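Local coordinates for protein diadenosine Tetraphosphate Hydrolase (Caenorhabditis elegans, PDB 1KTG) that hydrolyses diadenosine tetraphosphate asymmetrically to AMP and ATP, using divalent metal ions such as magnesium, as a member of the Nudix family, at residues A[6-11]-A[64-69]; A[69-74]-A[86-91]. All blocks are in the same frame, centred on the assembly; numbering follows the deposited sequence.

How the interactions relate
Strand 3-14 enters the Nudix fold first, and interaction 1 brings the chain back to it after 52 intervening residues, which include strands 17-25 and 32-38 and helix 45-57. Interaction 2 follows in series, closing the much shorter hairpin between strands 64-78 and 81-92. The two share D69, at the corner where the chain turns between 64-67 and 70-74, so neither loop encloses or crosses the other. Strand 81-92 joins them: it pairs in parallel with 3-14 and antiparallel with 64-78, and H67 N lies 2.9 Å from L89 O, a probable hydrogen bond. Together they tie the first strand of the mixed sheet to the hairpin.

Interaction 1: residues A[6-11]-A[64-69]; sequences AGLVIY and LTIHED
L8, I10, L64 and I66 meet through their branch tips, since the strands 6-11 and 64-67 are not paired: their axes come no closer than 8.9 Å and run at 126°. The apolar part centres on L64. L64 CD1 touches both L8 CD1, at 3.6 Å, and I10 CD1, while L64 CD2 also meets I10 CD1 at 3.8 Å. L8 CD1 reaches I66 CD1 as well, at 4.1 Å, and that pair crosses at about a right angle. Helix 45-57, which lies within the Nudix box, packs on this group with T53 against L8 and W46 against I66.

The polar part is a single side-chain bond, Y11 OH to H67 NE2 at 2.8 Å; either atom could be the donor. NE2 lies at the edge of the tyrosine ring and in its plane. The rings meet rim to rim with planes at 31°, and neither covers the face of the other. T65 O sits 3.9 Å above the centre of one face of the H67 imidazole, and L89 touches both Y11 and H67.

Strand 3-14 of the Nudix sheet thus packs across the start of strand 64-78 through side chains. A buried hydroxyl and a buried imidazole nitrogen satisfy each other, and their bond would help to hold the rotation of the histidine ring at the border of an otherwise apolar interface.

Interaction 2: residues A[69-74]-A[86-91]; sequences DCHETL and KYWLAK
K86 CG is anti to the backbone N (chi1 -178°), and the extended chain beyond it carries CE and NZ to the ring of H71, whose own CG stands between the backbone N and the carbonyl carbon (chi1 64°); the two side chains cross obliquely. The lysine CE of K86 comes 3.3 Å from H71 ND1, and NZ lies over one face of the imidazole. On the same face of the sheet, H71 and W88 lie side by side, pointing the same way. Their planes are oblique to each other, but H71 CB makes a CH-pi contact 3.9 Å from the centroid of the five-membered ring of W88. T73 OG1 touches K86 CG at 3.5 Å. An alanine at K86 would probably leave the H71 imidazole without the cover of CE and NZ and freer to turn.

In the backbone, the antiparallel strands pair E72 with Y87 through two bonds, and L89 N donates to C70 O at 3.0 Å. E72 OE2 folds back to accept T73 N through its anti lone pair. L74 CD1 packs 4.0 Å from Y87 CE1, and L74 also touches the bound AMP. C70 SG meets L89 CB at 3.8 Å, with F131 of helix 122-137 against C70.

The hairpin therefore has two chemistries: a lysine chain whose CE lies over the W88 rim and whose NZ lies over the H71 ring, and, on the Y87 face, mainly apolar contacts with the E72 carboxylate beside them.

Interaction 1: residues A[6-11]-A[64-69]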
loop_
_atom_site.group_PDB
_atom_site.type_symbol
_atom_site.label_atom_id
_atom_site.label_comp_id
_atom_site.label_asym_id
_atom_site.label_seq_id
_atom_site.Cartn_x
_atom_site.Cartn_y
_atom_site.Cartn_z
ATOM N N ALA A 6 4.066 -1.926 -8.105
ATOM C CA ALA A 6 4.338 -2.416 -6.767
ATOM C C ALA A 6 4.112 -1.329 -5.741
ATOM O O ALA A 6 4.117 -0.145 -6.056
ATOM C CB ALA A 6 5.747 -2.902 -6.681
ATOM N N GLY A 7 3.943 -1.747 -4.493
ATOM C CA GLY A 7 3.764 -0.801 -3.424
ATOM C C GLY A 7 3.981 -1.441 -2.083
ATOM O O GLY A 7 4.434 -2.580 -1.982
ATOM N N LEU A 8 3.648 -0.689 -1.045
ATOM C CA LEU A 8 3.823 -1.133 0.315
ATOM C C LEU A 8 2.525 -0.956 1.085
ATOM O O LEU A 8 1.924 0.112 1.061
ATOM C CB LEU A 8 4.934 -0.324 0.997
ATOM C CG LEU A 8 6.349 -0.475 0.423
ATOM C CD1 LEU A 8 7.353 0.346 1.196
ATOM C CD2 LEU A 8 6.772 -1.936 0.359
ATOM N N VAL A 9 2.072 -2.034 1.711
ATOM C CA VAL A 9 0.939 -1.964 2.616
ATOM C C VAL A 9 1.556 -1.466 3.914
ATOM O O VAL A 9 2.167 -2.220 4.659
ATOM C CB VAL A 9 0.256 -3.321 2.797
ATOM C CG1 VAL A 9 -0.793 -3.267 3.924
ATOM C CG2 VAL A 9 -0.409 -3.747 1.500
ATOM N N ILE A 10 1.467 -0.161 4.119
ATOM C CA ILE A 10 1.980 0.464 5.325
ATOM C C ILE A 10 0.982 0.308 6.459
ATOM O O ILE A 10 -0.211 0.545 6.270
ATOM C CB ILE A 10 2.167 1.962 5.088
ATOM C CG1 ILE A 10 3.084 2.226 3.883
ATOM C CG2 ILE A 10 2.654 2.636 6.377
ATOM C CD1 ILE A 10 4.472 1.699 4.026
ATOM N N TYR A 11 1.473 -0.081 7.630
ATOM C CA TYR A 11 0.638 -0.138 8.823
ATOM C C TYR A 11 1.366 0.513 9.972
ATOM O O TYR A 11 2.594 0.694 9.948
ATOM C CB TYR A 11 0.265 -1.574 9.204
ATOM C CG TYR A 11 1.374 -2.382 9.853
ATOM C CD1 TYR A 11 1.404 -2.580 11.227
ATOM C CD2 TYR A 11 2.373 -2.966 9.092
ATOM C CE1 TYR A 11 2.411 -3.323 11.830
ATOM C CE2 TYR A 11 3.381 -3.717 9.684
ATOM C CZ TYR A 11 3.399 -3.894 11.049
ATOM O OH TYR A 11 4.409 -4.647 11.639
ATOM N N LEU A 64 10.685 2.859 7.865
ATOM C CA LEU A 64 9.912 1.631 7.778
ATOM C C LEU A 64 10.678 0.376 8.185
ATOM O O LEU A 64 11.889 0.300 8.031
ATOM C CB LEU A 64 9.463 1.420 6.323
ATOM C CG LEU A 64 8.527 2.443 5.692
ATOM C CD1 LEU A 64 8.302 2.064 4.228
ATOM C CD2 LEU A 64 7.218 2.511 6.457
ATOM N N THR A 65 9.939 -0.599 8.705
ATOM C CA THR A 65 10.439 -1.954 8.892
ATOM C C THR A 65 9.644 -2.799 7.899
ATOM O O THR A 65 8.474 -3.121 8.138
ATOM C CB THR A 65 10.209 -2.475 10.323
ATOM O OG1 THR A 65 10.998 -1.723 11.253
ATOM C CG2 THR A 65 10.752 -3.891 10.469
ATOM N N ILE A 66 10.261 -3.130 6.772
ATOM C CA ILE A 66 9.571 -3.875 5.722
ATOM C C ILE A 66 9.719 -5.362 5.983
ATOM O O ILE A 66 10.821 -5.856 6.183
ATOM C CB ILE A 66 10.137 -3.523 4.336
ATOM C CG1 ILE A 66 10.016 -2.022 4.089
ATOM C CG2 ILE A 66 9.369 -4.285 3.267
ATOM C CD1 ILE A 66 10.601 -1.546 2.789
ATOM N N HIS A 67 8.597 -6.064 6.007
ATOM C CA HIS A 67 8.591 -7.501 6.257
ATOM C C HIS A 67 8.756 -8.232 4.935
ATOM O O HIS A 67 7.786 -8.455 4.224
ATOM C CB HIS A 67 7.279 -7.901 6.914
ATOM C CG HIS A 67 6.988 -7.154 8.176
ATOM N ND1 HIS A 67 7.894 -7.057 9.210
ATOM C CD2 HIS A 67 5.897 -6.456 8.565
ATOM C CE1 HIS A 67 7.369 -6.333 10.184
ATOM N NE2 HIS A 67 6.157 -5.957 9.815
ATOM N N GLU A 68 9.985 -8.611 4.612
ATOM C CA GLU A 68 10.271 -9.247 3.318
ATOM C C GLU A 68 9.567 -10.575 3.109
ATOM O O GLU A 68 9.343 -10.979 1.962
ATOM C CB GLU A 68 11.776 -9.400 3.129
ATOM C CG GLU A 68 12.475 -8.079 3.351
ATOM C CD GLU A 68 13.907 -8.046 2.879
ATOM O OE1 GLU A 68 14.352 -8.998 2.187
ATOM O OE2 GLU A 68 14.578 -7.039 3.203
ATOM N N ASP A 69 9.201 -11.243 4.203
ATOM C CA ASP A 69 8.501 -12.522 4.120
ATOM C C ASP A 69 6.991 -12.371 4.055
ATOM O O ASP A 69 6.272 -13.362 4.220
ATOM C CB ASP A 69 8.822 -13.386 5.336
#

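Interaction 2: residues A[69-74]-A[86-91]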
loop_
_atom_site.group_PDB
_atom_site.type_symbol
_atom_site.label_atom_id
_atom_site.label_comp_id
_atom_site.label_asym_id
_atom_site.label_seq_id
_atom_site.Cartn_x
_atom_site.Cartn_y
_atom_site.Cartn_z
ATOM N N ASP A 69 9.201 -11.243 4.203
ATOM C CA ASP A 69 8.501 -12.522 4.120
ATOM C C ASP A 69 6.991 -12.371 4.055
ATOM O O ASP A 69 6.272 -13.362 4.220
ATOM C CB ASP A 69 8.822 -13.386 5.336
ATOM N N CYS A 70 6.500 -11.149 3.867
ATOM C CA CYS A 70 5.063 -10.954 3.756
ATOM C C CYS A 70 4.765 -10.118 2.524
ATOM O O CYS A 70 4.812 -8.887 2.556
ATOM C CB CYS A 70 4.479 -10.316 5.005
ATOM S SG CYS A 70 2.682 -10.139 4.950
ATOM N N HIS A 71 4.505 -10.804 1.419
ATOM C CA HIS A 71 4.192 -10.127 0.173
ATOM C C HIS A 71 3.136 -10.896 -0.575
ATOM O O HIS A 71 2.980 -12.099 -0.374
ATOM C CB HIS A 71 5.436 -9.917 -0.694
ATOM C CG HIS A 71 6.094 -11.181 -1.183
ATOM N ND1 HIS A 71 5.792 -11.753 -2.402
ATOM C CD2 HIS A 71 7.085 -11.937 -0.651
ATOM C CE1 HIS A 71 6.548 -12.823 -2.586
ATOM N NE2 HIS A 71 7.342 -12.959 -1.536
ATOM N N GLU A 72 2.398 -10.188 -1.416
ATOM C CA GLU A 72 1.343 -10.788 -2.222
ATOM C C GLU A 72 1.168 -9.929 -3.468
ATOM O O GLU A 72 1.412 -8.716 -3.438
ATOM C CB GLU A 72 0.053 -10.840 -1.417
ATOM C CG GLU A 72 -1.192 -11.173 -2.212
ATOM C CD GLU A 72 -1.194 -12.587 -2.704
ATOM O OE1 GLU A 72 -1.935 -13.421 -2.120
ATOM O OE2 GLU A 72 -0.458 -12.858 -3.676
ATOM N N THR A 73 0.743 -10.542 -4.566
ATOM C CA THR A 73 0.546 -9.792 -5.803
ATOM C C THR A 73 -0.897 -9.856 -6.271
ATOM O O THR A 73 -1.494 -10.929 -6.333
ATOM C CB THR A 73 1.483 -10.317 -6.892
ATOM O OG1 THR A 73 2.845 -10.233 -6.446
ATOM C CG2 THR A 73 1.440 -9.426 -8.133
ATOM N N LEU A 74 -1.459 -8.688 -6.566
ATOM C CA LEU A 74 -2.816 -8.572 -7.063
ATOM C C LEU A 74 -2.766 -8.454 -8.584
ATOM O O LEU A 74 -1.836 -7.887 -9.118
ATOM C CB LEU A 74 -3.492 -7.322 -6.495
ATOM C CG LEU A 74 -3.702 -7.223 -4.980
ATOM C CD1 LEU A 74 -4.556 -6.009 -4.676
ATOM C CD2 LEU A 74 -4.341 -8.481 -4.389
ATOM N N LYS A 86 2.517 -5.832 -6.953
ATOM C CA LYS A 86 3.122 -6.580 -5.868
ATOM C C LYS A 86 3.246 -5.693 -4.639
ATOM O O LYS A 86 3.794 -4.601 -4.726
ATOM C CB LYS A 86 4.507 -7.061 -6.269
ATOM C CG LYS A 86 5.166 -7.893 -5.188
ATOM C CD LYS A 86 6.381 -8.655 -5.694
ATOM C CE LYS A 86 6.939 -9.518 -4.585
ATOM N NZ LYS A 86 8.162 -10.282 -4.969
ATOM N N TYR A 87 2.745 -6.173 -3.504
ATOM C CA TYR A 87 2.815 -5.442 -2.233
ATOM C C TYR A 87 3.598 -6.216 -1.177
ATOM O O TYR A 87 3.428 -7.423 -1.033
ATOM C CB TYR A 87 1.410 -5.255 -1.634
ATOM C CG TYR A 87 0.517 -4.277 -2.351
ATOM C CD1 TYR A 87 -0.425 -4.714 -3.271
ATOM C CD2 TYR A 87 0.584 -2.926 -2.073
ATOM C CE1 TYR A 87 -1.254 -3.823 -3.916
ATOM C CE2 TYR A 87 -0.245 -2.029 -2.706
ATOM C CZ TYR A 87 -1.155 -2.477 -3.627
ATOM O OH TYR A 87 -1.982 -1.576 -4.252
ATOM N N TRP A 88 4.422 -5.487 -0.433
ATOM C CA TRP A 88 5.059 -5.982 0.781
ATOM C C TRP A 88 4.433 -5.256 1.979
ATOM O O TRP A 88 4.049 -4.101 1.877
ATOM C CB TRP A 88 6.551 -5.673 0.788
ATOM C CG TRP A 88 7.440 -6.559 -0.019
ATOM C CD1 TRP A 88 8.121 -7.671 0.418
ATOM C CD2 TRP A 88 7.840 -6.361 -1.376
ATOM N NE1 TRP A 88 8.878 -8.193 -0.600
ATOM C CE2 TRP A 88 8.722 -7.409 -1.715
ATOM C CE3 TRP A 88 7.517 -5.418 -2.359
ATOM C CZ2 TRP A 88 9.296 -7.525 -2.982
ATOM C CZ3 TRP A 88 8.091 -5.536 -3.610
ATOM C CH2 TRP A 88 8.965 -6.584 -3.910
ATOM N N LEU A 89 4.329 -5.945 3.114
ATOM C CA LEU A 89 3.833 -5.345 4.355
ATOM C C LEU A 89 4.988 -4.564 5.012
ATOM O O LEU A 89 6.112 -5.024 5.035
ATOM C CB LEU A 89 3.302 -6.447 5.284
ATOM C CG LEU A 89 2.658 -6.013 6.601
ATOM C CD1 LEU A 89 1.380 -5.208 6.363
ATOM C CD2 LEU A 89 2.385 -7.206 7.500
ATOM N N ALA A 90 4.711 -3.376 5.538
ATOM C CA ALA A 90 5.755 -2.542 6.116
ATOM C C ALA A 90 5.231 -1.732 7.292
ATOM O O ALA A 90 4.208 -1.052 7.181
ATOM C CB ALA A 90 6.310 -1.615 5.057
ATOM N N LYS A 91 5.946 -1.789 8.407
ATOM C CA LYS A 91 5.546 -1.071 9.601
ATOM C C LYS A 91 6.147 0.324 9.640
ATOM O O LYS A 91 7.353 0.480 9.505
ATOM C CB LYS A 91 6.001 -1.809 10.845
ATOM C CG LYS A 91 5.625 -1.121 12.143
ATOM C CD LYS A 91 5.943 -1.976 13.353
ATOM C CE LYS A 91 5.489 -1.310 14.638
ATOM N NZ LYS A 91 5.751 -2.187 15.812
#